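Local coordinates for protein glutamate--tRNA ligase (Elizabethkingia anophelis, PDB 6B1Z) that probably joins glutamate to its cognate tRNA at the expense of ATP, as a class I glutamyl-tRNA synthetase, at residues F46-D54 against A88-R96; L107-F116 against L161-K172. All coordinates share one frame; numbering follows the deposited sequence.

Interaction 1. Residues F46-D54 against A88-R96; sequences FILRIEDTD and APYRQSERR
Gln92 fills the tight heart of this contact, its side chain lying between Thr53, Glu51 and Arg49. Gln92 CB rests on Thr53 CG2 at 3.6 Å, and the outer amide lies obliquely against the Glu51 carboxylate, Gln92 OE1 and Glu51 OE1 only 3.1 Å apart. These two acceptors share no bond; the amide is oriented instead by NE2, which donates to Asp217 and Asn214 of helix 210-220. The Arg49 guanidinium lies nearly parallel to that amide, its plane turned by 18°. A bend at chi3 (69°) brings Arg49 NE to Glu51 OE2 at 3.0 Å in a salt bridge, while NH1 and NH2 reach Asp218 and Asn214. One beta bridge fastens the backbones: Ile50 N donates to Tyr90 O (2.9 Å) and Gln92 N to Ile50 O (3.0 Å). The Tyr90 ring packs against Ile47 CG2, its hydroxyl bound to Glu79; Leu48 O is buried here with no polar partner. The other side, at Asp52, Ser93 and Arg91, is more open to solvent. There Asp52 OD1 takes Ser93 N (2.8 Å), while Ser93 OG donates to Asp52 OD2 at 2.6 Å from above the carboxylate plane. Arg91 stretches out on this side to salt bridges with Glu94 and Glu63. A formic acid, probably from the crystallisation liquor, lies about 3 Å from the Glu51 side chain and may mark a pocket. Segment 46-54 leaves a parallel strand of the Rossmann-type catalytic domain, consistent with a place beside the class I active site.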
# COMPACT_ATOMS: atom_id res chain seq x y z
N PHE A 46 -1.30 -17.00 -9.86
CA PHE A 46 -0.69 -16.02 -8.97
C PHE A 46 -0.17 -16.77 -7.74
O PHE A 46 -0.97 -17.34 -6.98
CB PHE A 46 -1.72 -14.94 -8.62
CG PHE A 46 -1.28 -13.95 -7.56
CD1 PHE A 46 -0.10 -13.24 -7.68
CD2 PHE A 46 -2.13 -13.66 -6.48
CE1 PHE A 46 0.27 -12.30 -6.71
CE2 PHE A 46 -1.76 -12.73 -5.52
CZ PHE A 46 -0.57 -12.05 -5.64
N ILE A 47 1.14 -16.78 -7.56
CA ILE A 47 1.83 -17.55 -6.53
C ILE A 47 2.33 -16.60 -5.46
O ILE A 47 2.85 -15.52 -5.78
CB ILE A 47 3.00 -18.36 -7.13
CG1 ILE A 47 2.52 -19.57 -7.93
CG2 ILE A 47 3.99 -18.84 -6.04
CD1 ILE A 47 1.93 -19.29 -9.28
N LEU A 48 2.18 -16.98 -4.19
CA LEU A 48 2.84 -16.27 -3.09
C LEU A 48 3.97 -17.15 -2.57
O LEU A 48 3.73 -18.29 -2.13
CB LEU A 48 1.86 -15.96 -1.95
CG LEU A 48 2.49 -15.36 -0.69
CD1 LEU A 48 3.06 -13.96 -0.95
CD2 LEU A 48 1.43 -15.30 0.41
N ARG A 49 5.21 -16.65 -2.65
CA ARG A 49 6.37 -17.35 -2.14
C ARG A 49 6.99 -16.51 -1.03
O ARG A 49 7.32 -15.33 -1.24
CB ARG A 49 7.39 -17.63 -3.25
CG ARG A 49 8.55 -18.51 -2.78
CD ARG A 49 9.45 -18.96 -3.93
NE ARG A 49 10.20 -17.84 -4.50
CZ ARG A 49 10.28 -17.55 -5.79
NH1 ARG A 49 9.67 -18.30 -6.70
NH2 ARG A 49 11.01 -16.52 -6.19
N ILE A 50 7.11 -17.09 0.15
CA ILE A 50 7.62 -16.37 1.32
C ILE A 50 9.14 -16.45 1.32
O ILE A 50 9.73 -17.54 1.31
CB ILE A 50 7.01 -16.92 2.62
CG1 ILE A 50 5.49 -16.69 2.62
CG2 ILE A 50 7.69 -16.28 3.84
CD1 ILE A 50 5.05 -15.25 2.50
N GLU A 51 9.78 -15.29 1.32
CA GLU A 51 11.23 -15.20 1.21
C GLU A 51 11.83 -15.10 2.60
O GLU A 51 12.28 -14.04 3.04
CB GLU A 51 11.59 -14.00 0.35
CG GLU A 51 10.80 -13.94 -0.92
CD GLU A 51 11.45 -14.74 -2.01
OE1 GLU A 51 12.60 -14.38 -2.34
OE2 GLU A 51 10.84 -15.73 -2.48
N ASP A 52 11.82 -16.23 3.30
CA ASP A 52 12.21 -16.25 4.71
C ASP A 52 13.54 -16.95 4.95
O ASP A 52 13.73 -17.57 6.01
CB ASP A 52 11.10 -16.89 5.56
CG ASP A 52 10.84 -18.35 5.20
OD1 ASP A 52 11.18 -18.77 4.07
OD2 ASP A 52 10.28 -19.08 6.05
N THR A 53 14.50 -16.85 4.02
CA THR A 53 15.81 -17.44 4.29
C THR A 53 16.71 -16.54 5.13
O THR A 53 17.70 -17.03 5.70
CB THR A 53 16.56 -17.79 3.01
OG1 THR A 53 16.66 -16.64 2.17
CG2 THR A 53 15.85 -18.92 2.27
N ASP A 54 16.42 -15.24 5.23
CA ASP A 54 17.24 -14.35 6.06
C ASP A 54 16.63 -14.34 7.46
O ASP A 54 15.90 -13.44 7.86
CB ASP A 54 17.32 -12.95 5.45
CG ASP A 54 18.44 -12.12 6.06
OD1 ASP A 54 19.14 -12.63 6.96
OD2 ASP A 54 18.62 -10.96 5.62
N ALA A 88 4.97 -26.86 -3.71
CA ALA A 88 5.29 -26.64 -2.31
C ALA A 88 6.62 -27.31 -1.97
O ALA A 88 7.00 -28.31 -2.58
CB ALA A 88 4.17 -27.21 -1.44
N PRO A 89 7.35 -26.79 -0.95
CA PRO A 89 6.98 -25.70 -0.04
C PRO A 89 7.05 -24.32 -0.67
O PRO A 89 7.94 -24.02 -1.46
CB PRO A 89 8.02 -25.80 1.09
CG PRO A 89 8.59 -27.19 0.97
CD PRO A 89 8.58 -27.47 -0.51
N TYR A 90 6.10 -23.47 -0.29
CA TYR A 90 6.11 -22.08 -0.74
C TYR A 90 6.78 -21.15 0.26
O TYR A 90 6.67 -19.93 0.11
CB TYR A 90 4.67 -21.62 -1.06
CG TYR A 90 4.14 -22.33 -2.28
CD1 TYR A 90 4.44 -21.87 -3.55
CD2 TYR A 90 3.36 -23.49 -2.16
CE1 TYR A 90 3.99 -22.54 -4.69
CE2 TYR A 90 2.91 -24.17 -3.28
CZ TYR A 90 3.21 -23.68 -4.54
OH TYR A 90 2.78 -24.34 -5.66
N ARG A 91 7.48 -21.69 1.26
CA ARG A 91 8.41 -20.92 2.08
C ARG A 91 9.82 -21.37 1.76
O ARG A 91 10.12 -22.57 1.78
CB ARG A 91 8.15 -21.12 3.57
CG ARG A 91 6.77 -20.75 4.04
CD ARG A 91 6.71 -20.91 5.54
NE ARG A 91 5.39 -20.56 6.07
CZ ARG A 91 4.64 -21.37 6.80
NH1 ARG A 91 5.08 -22.60 7.10
NH2 ARG A 91 3.45 -20.97 7.26
N GLN A 92 10.70 -20.41 1.48
CA GLN A 92 12.05 -20.76 1.06
C GLN A 92 12.84 -21.42 2.18
O GLN A 92 13.73 -22.26 1.91
CB GLN A 92 12.76 -19.51 0.53
CG GLN A 92 12.14 -19.04 -0.79
CD GLN A 92 12.95 -17.96 -1.47
OE1 GLN A 92 13.34 -16.97 -0.85
NE2 GLN A 92 13.18 -18.13 -2.76
N SER A 93 12.53 -21.11 3.45
CA SER A 93 13.21 -21.76 4.57
C SER A 93 13.00 -23.27 4.58
O SER A 93 13.75 -24.00 5.24
CB SER A 93 12.76 -21.18 5.91
OG SER A 93 11.38 -21.43 6.16
N GLU A 94 12.00 -23.77 3.85
CA GLU A 94 11.63 -25.17 3.85
C GLU A 94 12.12 -25.91 2.61
O GLU A 94 11.73 -27.07 2.40
CB GLU A 94 10.12 -25.28 4.00
CG GLU A 94 9.64 -24.74 5.34
CD GLU A 94 8.14 -24.64 5.45
OE1 GLU A 94 7.46 -25.04 4.49
OE2 GLU A 94 7.64 -24.15 6.49
N ARG A 95 13.01 -25.29 1.83
CA ARG A 95 13.42 -25.84 0.53
C ARG A 95 14.90 -26.18 0.48
O ARG A 95 15.49 -26.21 -0.61
CB ARG A 95 13.05 -24.86 -0.58
CG ARG A 95 11.52 -24.61 -0.68
CD ARG A 95 11.17 -23.54 -1.70
NE ARG A 95 11.47 -23.90 -3.08
CZ ARG A 95 10.66 -24.61 -3.87
NH1 ARG A 95 9.52 -25.13 -3.41
NH2 ARG A 95 11.04 -24.85 -5.12
N ARG A 96 15.52 -26.47 1.63
CA ARG A 96 16.97 -26.61 1.66
C ARG A 96 17.46 -27.76 0.78
O ARG A 96 18.51 -27.64 0.14
CB ARG A 96 17.46 -26.79 3.10
CG ARG A 96 18.83 -27.47 3.18
CD ARG A 96 19.34 -27.61 4.60
NE ARG A 96 19.76 -26.34 5.18
CZ ARG A 96 20.89 -25.70 4.86
NH1 ARG A 96 21.72 -26.21 3.95
NH2 ARG A 96 21.18 -24.56 5.44

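Interaction 2. Residues L107-F116 against L161-K172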
# COMPACT_ATOMS: atom_id res chain seq x y z
N LEU A 107 28.39 -25.67 -8.68
CA LEU A 107 29.81 -25.83 -8.34
C LEU A 107 30.56 -26.64 -9.38
O LEU A 107 31.80 -26.65 -9.36
CB LEU A 107 29.96 -26.49 -6.96
CG LEU A 107 29.67 -25.57 -5.77
CD1 LEU A 107 29.69 -26.39 -4.47
CD2 LEU A 107 30.68 -24.42 -5.72
N LYS A 108 29.86 -27.32 -10.30
CA LYS A 108 30.53 -27.99 -11.40
C LYS A 108 30.86 -27.05 -12.56
O LYS A 108 31.58 -27.47 -13.48
CB LYS A 108 29.67 -29.14 -11.91
CG LYS A 108 29.54 -30.26 -10.89
CD LYS A 108 28.46 -31.25 -11.28
CE LYS A 108 28.26 -32.26 -10.17
NZ LYS A 108 27.10 -33.16 -10.42
N THR A 109 30.39 -25.81 -12.52
CA THR A 109 30.60 -24.82 -13.57
C THR A 109 31.75 -23.89 -13.20
O THR A 109 32.23 -23.87 -12.07
CB THR A 109 29.34 -23.98 -13.81
OG1 THR A 109 29.20 -22.98 -12.79
CG2 THR A 109 28.08 -24.83 -13.83
N ASP A 110 32.17 -23.08 -14.18
CA ASP A 110 33.12 -22.02 -13.92
C ASP A 110 32.44 -20.72 -13.51
O ASP A 110 33.05 -19.65 -13.62
CB ASP A 110 34.01 -21.78 -15.14
CG ASP A 110 34.93 -22.95 -15.42
OD1 ASP A 110 34.81 -23.55 -16.51
OD2 ASP A 110 35.75 -23.28 -14.54
N TYR A 111 31.19 -20.78 -13.05
CA TYR A 111 30.50 -19.58 -12.64
C TYR A 111 30.42 -19.42 -11.13
O TYR A 111 29.79 -18.46 -10.67
CB TYR A 111 29.07 -19.56 -13.22
CG TYR A 111 28.99 -19.24 -14.69
CD1 TYR A 111 28.82 -20.25 -15.62
CD2 TYR A 111 29.07 -17.92 -15.14
CE1 TYR A 111 28.72 -19.96 -16.98
CE2 TYR A 111 28.98 -17.62 -16.49
CZ TYR A 111 28.80 -18.64 -17.40
OH TYR A 111 28.70 -18.36 -18.74
N ALA A 112 31.03 -20.32 -10.36
CA ALA A 112 30.98 -20.25 -8.91
C ALA A 112 32.31 -20.66 -8.30
O ALA A 112 33.05 -21.48 -8.87
CB ALA A 112 29.85 -21.13 -8.33
N TYR A 113 32.61 -20.09 -7.13
CA TYR A 113 33.84 -20.43 -6.43
C TYR A 113 33.61 -20.27 -4.93
O TYR A 113 32.61 -19.70 -4.49
CB TYR A 113 35.01 -19.58 -6.93
CG TYR A 113 34.97 -18.09 -6.66
CD1 TYR A 113 35.59 -17.56 -5.53
CD2 TYR A 113 34.37 -17.19 -7.55
CE1 TYR A 113 35.60 -16.20 -5.28
CE2 TYR A 113 34.38 -15.80 -7.30
CZ TYR A 113 35.01 -15.33 -6.16
OH TYR A 113 35.03 -13.99 -5.90
N LEU A 114 34.55 -20.80 -4.14
CA LEU A 114 34.47 -20.78 -2.68
C LEU A 114 35.27 -19.61 -2.13
O LEU A 114 36.38 -19.33 -2.60
CB LEU A 114 34.99 -22.09 -2.09
CG LEU A 114 34.56 -23.40 -2.76
CD1 LEU A 114 35.17 -24.59 -2.02
CD2 LEU A 114 33.06 -23.50 -2.84
N ALA A 115 34.72 -18.93 -1.12
CA ALA A 115 35.41 -17.78 -0.54
C ALA A 115 35.42 -17.91 0.98
O ALA A 115 34.39 -18.20 1.59
CB ALA A 115 34.76 -16.46 -0.97
N PHE A 116 36.59 -17.69 1.57
CA PHE A 116 36.85 -17.96 2.98
C PHE A 116 37.02 -16.69 3.81
O PHE A 116 37.31 -16.79 5.01
CB PHE A 116 38.09 -18.84 3.13
CG PHE A 116 37.98 -20.18 2.45
CD1 PHE A 116 38.49 -20.38 1.18
CD2 PHE A 116 37.36 -21.25 3.09
CE1 PHE A 116 38.38 -21.61 0.55
CE2 PHE A 116 37.26 -22.49 2.48
CZ PHE A 116 37.76 -22.67 1.20
N LEU A 161 39.36 -26.86 3.77
CA LEU A 161 38.13 -27.63 3.80
C LEU A 161 38.23 -28.80 4.77
O LEU A 161 37.25 -29.15 5.44
CB LEU A 161 37.78 -28.12 2.39
CG LEU A 161 37.40 -27.02 1.39
CD1 LEU A 161 37.14 -27.60 0.02
CD2 LEU A 161 36.18 -26.25 1.89
N GLU A 162 39.42 -29.41 4.88
CA GLU A 162 39.63 -30.44 5.89
C GLU A 162 39.41 -29.88 7.29
O GLU A 162 38.85 -30.55 8.16
CB GLU A 162 41.04 -31.03 5.77
CG GLU A 162 41.30 -31.83 4.51
CD GLU A 162 42.74 -32.28 4.40
OE1 GLU A 162 43.46 -32.24 5.42
OE2 GLU A 162 43.16 -32.68 3.29
N GLU A 163 39.86 -28.64 7.52
CA GLU A 163 39.71 -27.99 8.81
C GLU A 163 38.31 -27.45 9.06
O GLU A 163 38.08 -26.82 10.10
CB GLU A 163 40.73 -26.85 8.93
CG GLU A 163 42.18 -27.31 8.94
CD GLU A 163 43.16 -26.16 8.84
OE1 GLU A 163 42.71 -25.00 8.68
OE2 GLU A 163 44.38 -26.40 8.91
N LYS A 164 37.37 -27.68 8.14
CA LYS A 164 35.99 -27.20 8.27
C LYS A 164 35.93 -25.67 8.37
O LYS A 164 35.12 -25.11 9.11
CB LYS A 164 35.28 -27.85 9.47
N THR A 165 36.80 -25.01 7.61
CA THR A 165 36.80 -23.55 7.57
C THR A 165 35.50 -23.06 6.94
O THR A 165 35.13 -23.51 5.86
CB THR A 165 37.99 -23.05 6.75
OG1 THR A 165 39.19 -23.65 7.24
CG2 THR A 165 38.10 -21.54 6.85
N PRO A 166 34.77 -22.15 7.60
CA PRO A 166 33.55 -21.60 6.99
C PRO A 166 33.83 -20.95 5.65
O PRO A 166 34.85 -20.28 5.48
CB PRO A 166 33.07 -20.57 8.02
CG PRO A 166 33.68 -21.02 9.32
CD PRO A 166 35.01 -21.63 8.96
N TYR A 167 32.91 -21.13 4.70
CA TYR A 167 33.06 -20.51 3.39
C TYR A 167 31.69 -20.16 2.82
O TYR A 167 30.68 -20.78 3.16
CB TYR A 167 33.82 -21.42 2.40
CG TYR A 167 33.12 -22.73 2.06
CD1 TYR A 167 32.21 -22.81 1.01
CD2 TYR A 167 33.37 -23.88 2.79
CE1 TYR A 167 31.56 -24.00 0.71
CE2 TYR A 167 32.73 -25.07 2.50
CZ TYR A 167 31.83 -25.13 1.45
OH TYR A 167 31.19 -26.32 1.16
N VAL A 168 31.68 -19.16 1.95
CA VAL A 168 30.52 -18.83 1.15
C VAL A 168 30.82 -19.26 -0.28
O VAL A 168 31.97 -19.51 -0.65
CB VAL A 168 30.13 -17.34 1.20
CG1 VAL A 168 29.75 -16.90 2.62
CG2 VAL A 168 31.26 -16.45 0.62
N ILE A 169 29.77 -19.36 -1.09
CA ILE A 169 29.94 -19.59 -2.52
C ILE A 169 29.59 -18.30 -3.23
O ILE A 169 28.51 -17.74 -3.01
CB ILE A 169 29.08 -20.76 -3.02
CG1 ILE A 169 29.51 -22.06 -2.33
CG2 ILE A 169 29.15 -20.86 -4.55
CD1 ILE A 169 28.54 -23.20 -2.52
N ARG A 170 30.51 -17.81 -4.07
CA ARG A 170 30.32 -16.57 -4.80
C ARG A 170 30.16 -16.85 -6.29
O ARG A 170 30.72 -17.81 -6.82
CB ARG A 170 31.50 -15.62 -4.61
CG ARG A 170 31.49 -14.92 -3.27
CD ARG A 170 32.70 -13.99 -3.13
NE ARG A 170 32.71 -13.37 -1.81
CZ ARG A 170 32.06 -12.25 -1.49
NH1 ARG A 170 31.33 -11.61 -2.40
NH2 ARG A 170 32.14 -11.78 -0.25
N PHE A 171 29.40 -15.99 -6.95
CA PHE A 171 29.34 -16.02 -8.41
C PHE A 171 30.65 -15.47 -8.97
O PHE A 171 31.17 -14.48 -8.47
CB PHE A 171 28.17 -15.17 -8.89
CG PHE A 171 27.98 -15.20 -10.38
CD1 PHE A 171 27.32 -16.27 -10.98
CD2 PHE A 171 28.44 -14.16 -11.17
CE1 PHE A 171 27.13 -16.29 -12.36
CE2 PHE A 171 28.25 -14.18 -12.55
CZ PHE A 171 27.62 -15.25 -13.14
N LYS A 172 31.17 -16.11 -10.02
CA LYS A 172 32.40 -15.63 -10.68
C LYS A 172 32.02 -14.74 -11.87
O LYS A 172 31.74 -15.24 -12.97
CB LYS A 172 33.27 -16.80 -11.10
CG LYS A 172 34.65 -16.39 -11.63
CD LYS A 172 35.43 -17.64 -12.03
CE LYS A 172 36.80 -17.29 -12.56
NZ LYS A 172 36.73 -16.78 -13.95
O HOH W 1 32.99 -16.80 -15.02
O HOH W 2 35.75 -19.12 -15.71
O HOH W 3 36.13 -18.39 6.93
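Tyr111 O takes the backbone N of Lys172 at 2.8 Å, from well above its carbonyl plane, and also a CA-H contact from Phe171. This bond starts an antiparallel strand pair, 112-115 with 168-171, whose second strand is the middle of a three-stranded sheet completed by 200-202. Paired bonds follow between Tyr113 and Arg170 and between Ala115 and Val168. On the sheet face of Tyr113 and Arg170, the tyrosine ring receives Arg170 CB over one face in a CH-pi contact, 4.1 Å from the centroid. CG of Tyr113 is wedged between its backbone N and carbonyl carbon (chi1 67°), turning the ring across the partner strand, where Lys172 CB meets the ring edge, 3.7 Å from Tyr113 CD2. Asp198 bonds both Tyr113 OH, through its carboxylate, and Arg170 NH1, through its backbone O. The face of Ala112, Leu114, Ile169 and Phe171 is apolar: Leu114 CD2 lies alongside Ile169 CG1, and Leu107 closes on Ile169 CD1. The sheet probably belongs to the acceptor-stem-binding insertion of this synthetase family. Past the strands, Phe116 packs against Tyr167 CB and presents its ring edge to Leu161 CD2, while one water donates to both Phe116 O (2.8 Å) and Pro166 O (2.7 Å).

How the interactions relate
From the N terminus the chain passes through strand 13-16 and helix 26-41 to strand 45-48, whose exit forms the first half of interaction 1. Helix 62-73 lies in the loop of 33 residues that this contact closes. Segment 88-96 then runs directly into helix 96-106, with Arg95 at its N-cap, and that helix carries the chain to segment 107-116. Interaction 2 closes a second loop, of 44 residues, containing helix 119-131 and most of helix 154-162, which ends in the second segment. The two loops follow one another, neither nested nor crossing. Interaction 1 ties the exit of parallel strand 45-48 to the loop between helices 62-73 and 96-106; interaction 2 pairs an edge strand with the middle strand of the antiparallel sheet.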